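Local coordinates for uncharacterized protein (Bacteroides ovatus CL02T12C04, PDB 6PTM) that probably hydrolyses carrageenan chains or oligosaccharides from their ends, as an exo-carrageenase of glycoside hydrolase family 42, at residues N198-N203 / P210-E215; T254-D257 / L262-Q265; D269-T274 / R383-Q388; P294-I299 / E373-L378. All coordinates share one frame; numbering follows the deposited sequence.

Contact 1. Residues N198-N203 / P210-E215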
loop_
_atom_site.group_PDB
_atom_site.type_symbol
_atom_site.label_atom_id
_atom_site.label_comp_id
_atom_site.label_asym_id
_atom_site.label_seq_id
_atom_site.Cartn_x
_atom_site.Cartn_y
_atom_site.Cartn_z
ATOM N N ASN A 198 3.206 -19.660 -15.964
ATOM C CA ASN A 198 3.520 -20.028 -17.357
ATOM C C ASN A 198 4.011 -21.486 -17.423
ATOM O O ASN A 198 3.894 -22.069 -18.481
ATOM C CB ASN A 198 4.460 -19.019 -17.986
ATOM C CG ASN A 198 3.758 -17.696 -18.179
ATOM O OD1 ASN A 198 2.841 -17.593 -18.978
ATOM N ND2 ASN A 198 4.204 -16.690 -17.472
ATOM N N ALA A 199 4.524 -22.079 -16.348
ATOM C CA ALA A 199 4.954 -23.505 -16.378
ATOM C C ALA A 199 3.735 -24.407 -16.617
ATOM O O ALA A 199 3.930 -25.582 -16.964
ATOM C CB ALA A 199 5.691 -23.895 -15.116
ATOM N N ASN A 200 2.511 -23.897 -16.454
ATOM C CA ASN A 200 1.286 -24.714 -16.685
ATOM C C ASN A 200 1.024 -24.810 -18.183
ATOM O O ASN A 200 0.076 -25.541 -18.561
ATOM C CB ASN A 200 0.035 -24.151 -16.002
ATOM C CG ASN A 200 0.120 -24.041 -14.495
ATOM O OD1 ASN A 200 -0.415 -23.091 -13.926
ATOM N ND2 ASN A 200 0.757 -25.005 -13.852
ATOM N N VAL A 201 1.759 -24.039 -19.013
ATOM C CA VAL A 201 1.747 -24.222 -20.489
ATOM C C VAL A 201 2.783 -25.315 -20.779
ATOM O O VAL A 201 4.003 -25.014 -20.672
ATOM C CB VAL A 201 2.059 -22.934 -21.279
ATOM C CG1 VAL A 201 1.993 -23.196 -22.782
ATOM C CG2 VAL A 201 1.134 -21.784 -20.915
ATOM N N ILE A 202 2.340 -26.530 -21.113
ATOM C CA ILE A 202 3.231 -27.720 -21.109
ATOM C C ILE A 202 3.805 -27.962 -22.514
ATOM O O ILE A 202 4.663 -28.813 -22.602
ATOM C CB ILE A 202 2.550 -28.981 -20.510
ATOM C CG1 ILE A 202 1.421 -29.512 -21.399
ATOM C CG2 ILE A 202 2.088 -28.704 -19.076
ATOM C CD1 ILE A 202 0.700 -30.719 -20.848
ATOM N N ASN A 203 3.376 -27.240 -23.547
ATOM C CA ASN A 203 4.014 -27.456 -24.875
ATOM C C ASN A 203 3.930 -26.216 -25.769
ATOM O O ASN A 203 3.226 -25.257 -25.441
ATOM C CB ASN A 203 3.543 -28.724 -25.597
ATOM C CG ASN A 203 2.054 -28.783 -25.846
ATOM O OD1 ASN A 203 1.447 -27.802 -26.233
ATOM N ND2 ASN A 203 1.464 -29.947 -25.653
ATOM N N PRO A 210 -3.215 -30.626 -17.454
ATOM C CA PRO A 210 -4.494 -31.223 -17.042
ATOM C C PRO A 210 -4.926 -30.975 -15.591
ATOM O O PRO A 210 -6.098 -30.817 -15.399
ATOM C CB PRO A 210 -4.258 -32.719 -17.292
ATOM C CG PRO A 210 -3.404 -32.683 -18.540
ATOM C CD PRO A 210 -2.394 -31.579 -18.209
ATOM N N LYS A 211 -3.987 -30.904 -14.648
ATOM C CA LYS A 211 -4.263 -30.644 -13.210
ATOM C C LYS A 211 -4.926 -29.271 -13.081
ATOM O O LYS A 211 -5.865 -29.128 -12.259
ATOM C CB LYS A 211 -2.964 -30.717 -12.396
ATOM C CG LYS A 211 -3.112 -30.527 -10.889
ATOM C CD LYS A 211 -1.784 -30.601 -10.112
ATOM C CE LYS A 211 -1.931 -30.848 -8.619
ATOM N N VAL A 212 -4.517 -28.313 -13.914
ATOM C CA VAL A 212 -5.044 -26.922 -13.860
ATOM C C VAL A 212 -6.439 -26.900 -14.495
ATOM O O VAL A 212 -7.384 -26.328 -13.918
ATOM C CB VAL A 212 -4.054 -25.942 -14.540
ATOM C CG1 VAL A 212 -4.648 -24.561 -14.651
ATOM C CG2 VAL A 212 -2.749 -25.877 -13.788
ATOM N N ILE A 213 -6.606 -27.530 -15.657
ATOM C CA ILE A 213 -7.958 -27.640 -16.276
ATOM C C ILE A 213 -8.941 -28.283 -15.281
ATOM O O ILE A 213 -10.075 -27.773 -15.158
ATOM C CB ILE A 213 -7.900 -28.417 -17.599
ATOM C CG1 ILE A 213 -6.907 -27.808 -18.596
ATOM C CG2 ILE A 213 -9.277 -28.547 -18.207
ATOM C CD1 ILE A 213 -7.220 -26.372 -18.933
ATOM N N ASN A 214 -8.564 -29.408 -14.662
ATOM C CA ASN A 214 -9.442 -30.138 -13.716
ATOM C C ASN A 214 -9.864 -29.195 -12.586
ATOM O O ASN A 214 -11.081 -29.175 -12.248
ATOM C CB ASN A 214 -8.752 -31.377 -13.142
ATOM C CG ASN A 214 -8.695 -32.504 -14.155
ATOM O OD1 ASN A 214 -9.508 -32.542 -15.055
ATOM N ND2 ASN A 214 -7.791 -33.458 -13.988
ATOM N N GLU A 215 -8.919 -28.434 -12.034
ATOM C CA GLU A 215 -9.223 -27.525 -10.905
ATOM C C GLU A 215 -10.223 -26.483 -11.384
ATOM O O GLU A 215 -11.264 -26.301 -10.723
ATOM C CB GLU A 215 -7.946 -26.903 -10.378
ATOM C CG GLU A 215 -8.046 -26.567 -8.913
ATOM C CD GLU A 215 -6.854 -25.774 -8.415
ATOM O OE1 GLU A 215 -5.709 -26.001 -8.923
ATOM O OE2 GLU A 215 -7.076 -24.906 -7.562
#

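Contact 2. Residues T254-D257 / L262-Q265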
loop_
_atom_site.group_PDB
_atom_site.type_symbol
_atom_site.label_atom_id
_atom_site.label_comp_id
_atom_site.label_asym_id
_atom_site.label_seq_id
_atom_site.Cartn_x
_atom_site.Cartn_y
_atom_site.Cartn_z
ATOM N N THR A 254 10.237 -12.184 -12.289
ATOM C CA THR A 254 9.996 -12.452 -13.748
ATOM C C THR A 254 11.277 -13.039 -14.366
ATOM O O THR A 254 12.142 -12.271 -14.838
ATOM C CB THR A 254 9.496 -11.210 -14.510
ATOM O OG1 THR A 254 8.391 -10.603 -13.846
ATOM C CG2 THR A 254 9.082 -11.546 -15.929
ATOM N N MET A 255 11.422 -14.360 -14.349
ATOM C CA MET A 255 12.716 -15.022 -14.642
ATOM C C MET A 255 12.729 -15.432 -16.124
ATOM O O MET A 255 13.000 -16.599 -16.471
ATOM C CB MET A 255 12.930 -16.216 -13.708
ATOM C CG MET A 255 13.186 -15.813 -12.280
ATOM S SD MET A 255 14.473 -14.553 -12.172
ATOM C CE MET A 255 15.847 -15.488 -12.859
ATOM N N TYR A 256 12.406 -14.483 -16.983
ATOM C CA TYR A 256 12.412 -14.634 -18.450
ATOM C C TYR A 256 12.319 -13.223 -19.042
ATOM O O TYR A 256 12.063 -12.266 -18.311
ATOM C CB TYR A 256 11.307 -15.590 -18.902
ATOM C CG TYR A 256 9.883 -15.154 -18.659
ATOM C CD1 TYR A 256 9.169 -15.554 -17.537
ATOM C CD2 TYR A 256 9.240 -14.314 -19.552
ATOM C CE1 TYR A 256 7.854 -15.136 -17.323
ATOM C CE2 TYR A 256 7.950 -13.853 -19.327
ATOM C CZ TYR A 256 7.227 -14.295 -18.230
ATOM O OH TYR A 256 5.925 -13.854 -18.055
ATOM N N ASP A 257 12.488 -13.131 -20.352
ATOM C CA ASP A 257 12.592 -11.849 -21.082
ATOM C C ASP A 257 11.193 -11.384 -21.481
ATOM O O ASP A 257 10.617 -12.004 -22.374
ATOM C CB ASP A 257 13.450 -12.059 -22.328
ATOM C CG ASP A 257 13.600 -10.791 -23.149
ATOM O OD1 ASP A 257 13.166 -9.724 -22.673
ATOM O OD2 ASP A 257 14.191 -10.878 -24.223
ATOM N N LEU A 262 8.739 -15.642 -27.576
ATOM C CA LEU A 262 8.298 -16.942 -27.052
ATOM C C LEU A 262 7.687 -16.698 -25.663
ATOM O O LEU A 262 6.764 -17.440 -25.262
ATOM C CB LEU A 262 9.481 -17.908 -27.038
ATOM C CG LEU A 262 9.153 -19.310 -26.565
ATOM C CD1 LEU A 262 8.200 -19.977 -27.532
ATOM C CD2 LEU A 262 10.418 -20.116 -26.393
ATOM N N ALA A 263 8.122 -15.648 -24.974
ATOM C CA ALA A 263 7.531 -15.264 -23.676
ATOM C C ALA A 263 6.092 -14.810 -23.915
ATOM O O ALA A 263 5.195 -15.243 -23.173
ATOM C CB ALA A 263 8.373 -14.200 -23.010
ATOM N N ARG A 264 5.872 -13.966 -24.924
ATOM C CA ARG A 264 4.522 -13.470 -25.277
ATOM C C ARG A 264 3.614 -14.637 -25.755
ATOM O O ARG A 264 2.411 -14.666 -25.364
ATOM C CB ARG A 264 4.645 -12.318 -26.281
ATOM C CG ARG A 264 5.628 -11.252 -25.813
ATOM C CD ARG A 264 4.983 -9.912 -25.555
ATOM N NE ARG A 264 5.811 -8.995 -24.754
ATOM C CZ ARG A 264 5.561 -7.690 -24.642
ATOM N NH1 ARG A 264 4.557 -7.155 -25.324
ATOM N NH2 ARG A 264 6.314 -6.922 -23.871
ATOM N N GLN A 265 4.131 -15.565 -26.563
ATOM C CA GLN A 265 3.348 -16.765 -26.980
ATOM C C GLN A 265 2.886 -17.512 -25.711
ATOM O O GLN A 265 1.692 -17.884 -25.593
ATOM C CB GLN A 265 4.174 -17.679 -27.895
ATOM C CG GLN A 265 3.497 -19.035 -28.184
ATOM C CD GLN A 265 4.446 -19.987 -28.873
ATOM O OE1 GLN A 265 5.126 -19.574 -29.797
ATOM N NE2 GLN A 265 4.565 -21.227 -28.383
#

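Contact 3. Residues D269-T274 / R383-Q388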
loop_
_atom_site.group_PDB
_atom_site.type_symbol
_atom_site.label_atom_id
_atom_site.label_comp_id
_atom_site.label_asym_id
_atom_site.label_seq_id
_atom_site.Cartn_x
_atom_site.Cartn_y
_atom_site.Cartn_z
ATOM N N ASP A 269 -0.851 -18.053 -24.366
ATOM C CA ASP A 269 -1.366 -19.448 -24.328
ATOM C C ASP A 269 -1.914 -19.739 -22.930
ATOM O O ASP A 269 -3.006 -20.351 -22.837
ATOM C CB ASP A 269 -0.308 -20.467 -24.775
ATOM C CG ASP A 269 -0.124 -20.560 -26.278
ATOM O OD1 ASP A 269 -0.960 -20.051 -27.003
ATOM O OD2 ASP A 269 0.840 -21.183 -26.690
ATOM N N LEU A 270 -1.186 -19.340 -21.883
ATOM C CA LEU A 270 -1.670 -19.509 -20.496
ATOM C C LEU A 270 -3.046 -18.849 -20.363
ATOM O O LEU A 270 -3.996 -19.546 -19.912
ATOM C CB LEU A 270 -0.673 -18.952 -19.466
ATOM C CG LEU A 270 -1.095 -19.166 -18.018
ATOM C CD1 LEU A 270 -1.200 -20.657 -17.692
ATOM C CD2 LEU A 270 -0.122 -18.504 -17.053
ATOM N N ILE A 271 -3.174 -17.595 -20.798
ATOM C CA ILE A 271 -4.389 -16.784 -20.502
ATOM C C ILE A 271 -5.576 -17.338 -21.298
ATOM O O ILE A 271 -6.630 -17.524 -20.716
ATOM C CB ILE A 271 -4.057 -15.307 -20.752
ATOM C CG1 ILE A 271 -3.136 -14.791 -19.649
ATOM C CG2 ILE A 271 -5.299 -14.466 -20.847
ATOM C CD1 ILE A 271 -2.400 -13.508 -19.989
ATOM N N LYS A 272 -5.369 -17.654 -22.577
ATOM C CA LYS A 272 -6.347 -18.259 -23.525
ATOM C C LYS A 272 -6.881 -19.577 -22.946
ATOM O O LYS A 272 -8.078 -19.808 -23.046
ATOM C CB LYS A 272 -5.577 -18.443 -24.838
ATOM C CG LYS A 272 -6.282 -19.005 -26.057
ATOM C CD LYS A 272 -5.370 -18.912 -27.290
ATOM C CE LYS A 272 -5.318 -20.162 -28.134
ATOM N NZ LYS A 272 -6.647 -20.460 -28.716
ATOM N N GLY A 273 -6.037 -20.374 -22.292
ATOM C CA GLY A 273 -6.380 -21.746 -21.894
ATOM C C GLY A 273 -6.988 -21.812 -20.504
ATOM O O GLY A 273 -7.473 -22.911 -20.134
ATOM N N THR A 274 -6.979 -20.696 -19.757
ATOM C CA THR A 274 -7.394 -20.681 -18.338
ATOM C C THR A 274 -8.516 -19.668 -18.121
ATOM O O THR A 274 -9.508 -20.038 -17.501
ATOM C CB THR A 274 -6.199 -20.421 -17.406
ATOM O OG1 THR A 274 -5.615 -19.143 -17.700
ATOM C CG2 THR A 274 -5.163 -21.519 -17.518
ATOM N N ARG A 383 -8.339 -9.472 -20.889
ATOM C CA ARG A 383 -9.610 -8.811 -21.272
ATOM C C ARG A 383 -10.267 -9.476 -22.495
ATOM O O ARG A 383 -11.502 -9.402 -22.546
ATOM C CB ARG A 383 -9.404 -7.311 -21.485
ATOM C CG ARG A 383 -9.140 -6.578 -20.180
ATOM C CD ARG A 383 -10.403 -6.215 -19.419
ATOM N NE ARG A 383 -11.170 -5.288 -20.223
ATOM C CZ ARG A 383 -10.851 -4.020 -20.417
ATOM N NH1 ARG A 383 -9.790 -3.513 -19.808
ATOM N NH2 ARG A 383 -11.601 -3.275 -21.223
ATOM N N LYS A 384 -9.497 -10.104 -23.394
ATOM C CA LYS A 384 -9.999 -10.881 -24.561
ATOM C C LYS A 384 -10.906 -12.016 -24.091
ATOM O O LYS A 384 -11.852 -12.266 -24.792
ATOM C CB LYS A 384 -8.883 -11.529 -25.375
ATOM C CG LYS A 384 -8.077 -10.523 -26.184
ATOM C CD LYS A 384 -7.087 -11.132 -27.150
ATOM C CE LYS A 384 -6.178 -10.072 -27.748
ATOM N NZ LYS A 384 -5.033 -10.718 -28.410
ATOM N N TYR A 385 -10.619 -12.655 -22.953
ATOM C CA TYR A 385 -11.381 -13.815 -22.427
ATOM C C TYR A 385 -12.293 -13.397 -21.266
ATOM O O TYR A 385 -13.335 -14.038 -21.075
ATOM C CB TYR A 385 -10.398 -14.955 -22.169
ATOM C CG TYR A 385 -9.596 -15.269 -23.402
ATOM C CD1 TYR A 385 -8.324 -14.752 -23.596
ATOM C CD2 TYR A 385 -10.179 -15.966 -24.441
ATOM C CE1 TYR A 385 -7.609 -14.996 -24.757
ATOM C CE2 TYR A 385 -9.485 -16.211 -25.613
ATOM C CZ TYR A 385 -8.208 -15.708 -25.775
ATOM O OH TYR A 385 -7.559 -15.991 -26.928
ATOM N N ASP A 386 -11.994 -12.324 -20.542
ATOM C CA ASP A 386 -12.884 -11.830 -19.450
ATOM C C ASP A 386 -13.039 -10.319 -19.577
ATOM O O ASP A 386 -12.265 -9.556 -18.986
ATOM C CB ASP A 386 -12.316 -12.183 -18.071
ATOM C CG ASP A 386 -13.171 -11.702 -16.913
ATOM O OD1 ASP A 386 -14.197 -11.059 -17.178
ATOM O OD2 ASP A 386 -12.761 -11.909 -15.758
ATOM N N PRO A 387 -14.040 -9.824 -20.333
ATOM C CA PRO A 387 -14.136 -8.390 -20.600
ATOM C C PRO A 387 -14.469 -7.544 -19.350
ATOM O O PRO A 387 -14.259 -6.347 -19.408
ATOM C CB PRO A 387 -15.218 -8.297 -21.690
ATOM C CG PRO A 387 -15.380 -9.728 -22.201
ATOM C CD PRO A 387 -15.110 -10.603 -20.989
ATOM N N GLN A 388 -14.854 -8.174 -18.234
ATOM C CA GLN A 388 -15.053 -7.522 -16.914
ATOM C C GLN A 388 -13.768 -7.567 -16.049
ATOM O O GLN A 388 -13.817 -7.147 -14.913
ATOM C CB GLN A 388 -16.207 -8.201 -16.163
ATOM C CG GLN A 388 -17.523 -8.226 -16.934
ATOM C CD GLN A 388 -17.851 -6.848 -17.455
ATOM O OE1 GLN A 388 -17.945 -6.619 -18.664
ATOM N NE2 GLN A 388 -17.984 -5.897 -16.537
#

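Contact 4. Residues P294-I299 / E373-L378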
loop_
_atom_site.group_PDB
_atom_site.type_symbol
_atom_site.label_atom_id
_atom_site.label_comp_id
_atom_site.label_asym_id
_atom_site.label_seq_id
_atom_site.Cartn_x
_atom_site.Cartn_y
_atom_site.Cartn_z
ATOM N N PRO A 294 7.252 -7.025 -9.047
ATOM C CA PRO A 294 8.047 -6.854 -10.264
ATOM C C PRO A 294 9.084 -5.728 -10.119
ATOM O O PRO A 294 8.845 -4.732 -9.393
ATOM C CB PRO A 294 6.983 -6.484 -11.311
ATOM C CG PRO A 294 5.974 -5.750 -10.488
ATOM C CD PRO A 294 5.845 -6.623 -9.248
ATOM N N HIS A 295 10.234 -5.935 -10.769
ATOM C CA HIS A 295 11.290 -4.921 -10.956
ATOM C C HIS A 295 12.326 -5.493 -11.913
ATOM O O HIS A 295 12.513 -6.757 -11.937
ATOM C CB HIS A 295 11.865 -4.409 -9.620
ATOM C CG HIS A 295 12.031 -5.440 -8.539
ATOM N ND1 HIS A 295 13.164 -6.202 -8.423
ATOM C CD2 HIS A 295 11.247 -5.774 -7.480
ATOM C CE1 HIS A 295 13.054 -7.009 -7.383
ATOM N NE2 HIS A 295 11.900 -6.751 -6.761
ATOM N N TRP A 296 12.885 -4.586 -12.708
ATOM C CA TRP A 296 13.887 -4.838 -13.767
ATOM C C TRP A 296 15.089 -3.938 -13.515
ATOM O O TRP A 296 15.468 -3.158 -14.427
ATOM C CB TRP A 296 13.253 -4.620 -15.141
ATOM C CG TRP A 296 12.304 -5.718 -15.524
ATOM C CD1 TRP A 296 12.593 -6.795 -16.306
ATOM C CD2 TRP A 296 10.930 -5.881 -15.124
ATOM N NE1 TRP A 296 11.500 -7.598 -16.447
ATOM C CE2 TRP A 296 10.455 -7.051 -15.762
ATOM C CE3 TRP A 296 10.042 -5.119 -14.365
ATOM C CZ2 TRP A 296 9.154 -7.511 -15.611
ATOM C CZ3 TRP A 296 8.749 -5.567 -14.217
ATOM C CH2 TRP A 296 8.313 -6.751 -14.825
ATOM N N ASN A 297 15.597 -3.984 -12.277
ATOM C CA ASN A 297 16.744 -3.148 -11.863
ATOM C C ASN A 297 17.901 -3.412 -12.827
ATOM O O ASN A 297 18.119 -4.571 -13.209
ATOM C CB ASN A 297 17.208 -3.412 -10.434
ATOM C CG ASN A 297 16.146 -3.129 -9.392
ATOM O OD1 ASN A 297 15.235 -2.340 -9.634
ATOM N ND2 ASN A 297 16.308 -3.700 -8.193
ATOM N N CYS A 298 18.608 -2.353 -13.198
ATOM C CA CYS A 298 19.543 -2.355 -14.340
ATOM C C CYS A 298 20.758 -1.463 -14.020
ATOM O O CYS A 298 21.354 -0.941 -14.959
ATOM C CB CYS A 298 18.783 -1.920 -15.589
ATOM S SG CYS A 298 18.160 -0.220 -15.524
ATOM N N ILE A 299 21.092 -1.267 -12.748
ATOM C CA ILE A 299 22.358 -0.593 -12.332
ATOM C C ILE A 299 23.341 -1.680 -11.875
ATOM O O ILE A 299 23.037 -2.505 -10.977
ATOM C CB ILE A 299 22.122 0.503 -11.285
ATOM C CG1 ILE A 299 21.256 1.613 -11.888
ATOM C CG2 ILE A 299 23.453 1.036 -10.753
ATOM C CD1 ILE A 299 20.807 2.668 -10.907
ATOM N N GLU A 373 4.262 -1.250 -20.869
ATOM C CA GLU A 373 3.721 -1.934 -22.088
ATOM C C GLU A 373 3.511 -3.438 -21.802
ATOM O O GLU A 373 2.469 -4.017 -22.209
ATOM C CB GLU A 373 4.631 -1.662 -23.285
ATOM C CG GLU A 373 4.105 -2.251 -24.593
ATOM C CD GLU A 373 4.310 -3.744 -24.785
ATOM O OE1 GLU A 373 5.360 -4.272 -24.349
ATOM O OE2 GLU A 373 3.414 -4.379 -25.385
ATOM N N TRP A 374 4.434 -4.059 -21.074
ATOM C CA TRP A 374 4.347 -5.494 -20.744
ATOM C C TRP A 374 3.062 -5.747 -19.950
ATOM O O TRP A 374 2.312 -6.678 -20.278
ATOM C CB TRP A 374 5.624 -5.908 -20.007
ATOM C CG TRP A 374 5.506 -7.169 -19.205
ATOM C CD1 TRP A 374 5.527 -7.300 -17.843
ATOM C CD2 TRP A 374 5.355 -8.485 -19.738
ATOM N NE1 TRP A 374 5.420 -8.615 -17.495
ATOM C CE2 TRP A 374 5.286 -9.362 -18.632
ATOM C CE3 TRP A 374 5.283 -9.002 -21.037
ATOM C CZ2 TRP A 374 5.173 -10.738 -18.798
ATOM C CZ3 TRP A 374 5.186 -10.364 -21.195
ATOM C CH2 TRP A 374 5.109 -11.211 -20.088
ATOM N N PHE A 375 2.812 -4.933 -18.930
ATOM C CA PHE A 375 1.627 -5.088 -18.058
ATOM C C PHE A 375 0.369 -4.742 -18.850
ATOM O O PHE A 375 -0.668 -5.405 -18.573
ATOM C CB PHE A 375 1.797 -4.291 -16.764
ATOM C CG PHE A 375 2.727 -4.973 -15.805
ATOM C CD1 PHE A 375 2.443 -6.242 -15.339
ATOM C CD2 PHE A 375 3.913 -4.379 -15.416
ATOM C CE1 PHE A 375 3.306 -6.876 -14.469
ATOM C CE2 PHE A 375 4.778 -5.023 -14.554
ATOM C CZ PHE A 375 4.492 -6.281 -14.107
ATOM N N SER A 376 0.439 -3.797 -19.791
ATOM C CA SER A 376 -0.658 -3.521 -20.739
ATOM C C SER A 376 -0.946 -4.762 -21.595
ATOM O O SER A 376 -2.141 -5.098 -21.750
ATOM C CB SER A 376 -0.407 -2.289 -21.597
ATOM O OG SER A 376 -0.422 -1.125 -20.776
ATOM N N PHE A 377 0.083 -5.405 -22.146
ATOM C CA PHE A 377 -0.050 -6.671 -22.921
ATOM C C PHE A 377 -0.765 -7.719 -22.055
ATOM O O PHE A 377 -1.776 -8.259 -22.504
ATOM C CB PHE A 377 1.308 -7.179 -23.426
ATOM C CG PHE A 377 1.325 -8.627 -23.854
ATOM C CD1 PHE A 377 0.773 -9.019 -25.069
ATOM C CD2 PHE A 377 1.879 -9.597 -23.028
ATOM C CE1 PHE A 377 0.743 -10.359 -25.433
ATOM C CE2 PHE A 377 1.847 -10.938 -23.392
ATOM C CZ PHE A 377 1.270 -11.316 -24.589
ATOM N N LEU A 378 -0.318 -7.986 -20.830
ATOM C CA LEU A 378 -0.953 -9.053 -19.992
ATOM C C LEU A 378 -2.436 -8.734 -19.765
ATOM O O LEU A 378 -3.273 -9.628 -19.946
ATOM C CB LEU A 378 -0.215 -9.181 -18.650
ATOM C CG LEU A 378 1.165 -9.821 -18.718
ATOM C CD1 LEU A 378 1.799 -9.862 -17.329
ATOM C CD2 LEU A 378 1.131 -11.232 -19.350
#

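Contact 1. Residues N198-N203 / P210-E215
Asn200 and Ile202 meet Val212 and Pro210 where the loop after strand 192-197 turns into helix 210-218. This is the strand-to-helix connection of a beta-alpha-beta crossover: helix 210-218 leads on to the neighbouring parallel strand 225-230, as expected of the (beta/alpha)8 barrel of family 42. The main contact is a methyl group against a flat amide. Val212 CG2 lies almost squarely over one face of the Asn200 carboxamide, 3.5 Å from CG and 3.6 Å from both Asn200 OD1 and ND2. These near-equal distances show that the methyl is centred on the group rather than set at its rim. With CG beside the backbone N (chi1 -60°), the Asn200 amide is presented broadside to the helix. Its rotation is restrained because OD1 accepts from the backbone N of Thr197. Separately, the Asn200 backbone bonds to that of Ser209. Valine thus covers a polar group already engaged with its own strand end. The second interaction is purely apolar and looser: the tip of Ile202, CD1, comes to 4.2 Å from CD of Pro210, the two side chains crossing at about a right angle near the first turn of the helix. Within the loop, a 3-10 segment is closed by a bond of 3.0 Å from Val201 N to Asn198 O, just before Val201 O accepts from Trp237 NE1.

Contact 2. Residues T254-D257 / L262-Q265
Tyr256 carries CG between its backbone N and carbonyl carbon (chi1 65°), with the ring plane turned about perpendicular to the CA-CB-CG plane (chi2 -95°), and this brings its CD2-CE2 side against Ala263. The setting is a beta-alpha loop of the barrel, where the chain coming from helix 236-241 folds back on the early part of helix 261-278. The Ala263 methyl is the whole of the helix's side-chain contribution: CB stands 3.6 Å from Tyr256 CD2 and 3.7 Å from CE2, approaching the ring obliquely. On the ring's own side of the contact, Thr254 CG2 lies 4.0 Å above one face, toward the rim. The loop bends there in an inverse gamma turn centred on Met255, whose bond from Tyr256 N to Thr254 O is weak. The phenol end is fixed by polar partners beyond the contact, since OH is hydrogen-bonded to His231 ND1 and to Asn267 ND2, the latter on the same helix as Ala263. Asp257 sends its carboxylate to Ser309 OG and the backbone N of Asn259, while its backbone carbonyl points at the helix. Packing is closest at that carbonyl, with Asp257 O 3.2 Å from Ala263 CB.

Contact 3. Residues D269-T274 / R383-Q388
Tyr385 lays its ring against the backbone and the first methylenes of Lys272, joining the end region of helix 358-385 to helix 261-278. Its CG stands beside the backbone N and anti to the carbonyl carbon (chi1 -55°), which brings the ring over Lys272. The evidence for a CH-pi contact is direct: Lys272 CA is 3.9 Å from the ring centroid and only 19° off the ring normal. The opposite face is covered by the tyrosine's own neighbour, Lys384 CB, 3.6 Å above the plane and displaced toward the rim, so the ring is sandwiched between aliphatic parts of two lysines. Lys272 has CG anti to the backbone N (chi1 -178°), which runs its chain past the phenol end: CG comes to 3.4 Å from Tyr385 OH, and CD to 3.7 Å from that oxygen, before bends at chi3 and chi4 lead the ammonium away. At the other end of the ring, Ile271 CG2 approaches CD1 of Tyr385 obliquely at 4.1 Å, while Val275 and Pro276 extend the same apolar surface. Replacing Tyr385 by an alanine would probably strip the cover from Lys272 CA and Ile271 CG2 and leave the lysine methylenes freer to turn. Thr274 OG1 donates back to Leu270 O, and past Tyr385, Asp386 OD1 accepts from Gln388 N in an Asx turn. Aromatic-on-aliphatic packing of this kind joins two successive helices of the ring that surrounds a (beta/alpha)8 barrel, here the helices before and after strand 288-292.

Contact 4. Residues P294-I299 / E373-L378
Phe375 has Trp374 CD1 over the centre of one face, 3.8 Å above the plane, and receives Pro294 at its edge, where CZ lies 3.8 Å from Pro294 CB. The same CZ comes to the edge of the Trp296 indole, 3.9 Å from CH2 and near the indole plane, while Trp296 CH2 itself stands oblique to the phenyl ring. The two indoles form no stack: the six-membered ring of Trp296 and the five-membered ring of Trp374 have centroids 5.8 Å apart and planes at 73°, touching through CH2 and CD1. Leu378 CD1, one helical turn on, packs over one face of Trp374. Phe375 CG lies beside its backbone N (chi1 -76°), which points the CZ end of the ring at the adjoining Pro294 and Trp296. A serine at Phe375 would probably leave a gap beside Pro294 and Trp296 and take away the ring under Trp374 CD1. Ile393, on strand 391-394, touches both Pro294 and Phe375. Pro294 follows an Asn-Glu pair at the end of strand 288-292, the fourth of the barrel; in clan GH-A glycosidases the glutamate of such a pair is typically the acid/base, which is consistent with an active-site loop backed by aromatic packing on helix 358-385.

How the contacts relate
All four contacts lie in one sector of the barrel, with helix 261-278 serving contacts 2 and 3 and helix 358-385 serving contacts 3 and 4. Every touching residue of contacts 2 and 4 is buried, and their centres are about 11 Å apart; they share a salt bridge of 2.9 Å from Arg264 NH2 to Glu373 OE1, and Tyr256 packs on Trp374. Contacts 1 and 3 are only partly buried and meet through Val201 and Leu270. Chemistry follows place: contact 4, closest to the chain's centre, is aromatic; contact 2 sets a methyl against a ring and a carbonyl; the two partly buried ones combine apolar groups with an amide or with lysine methylenes.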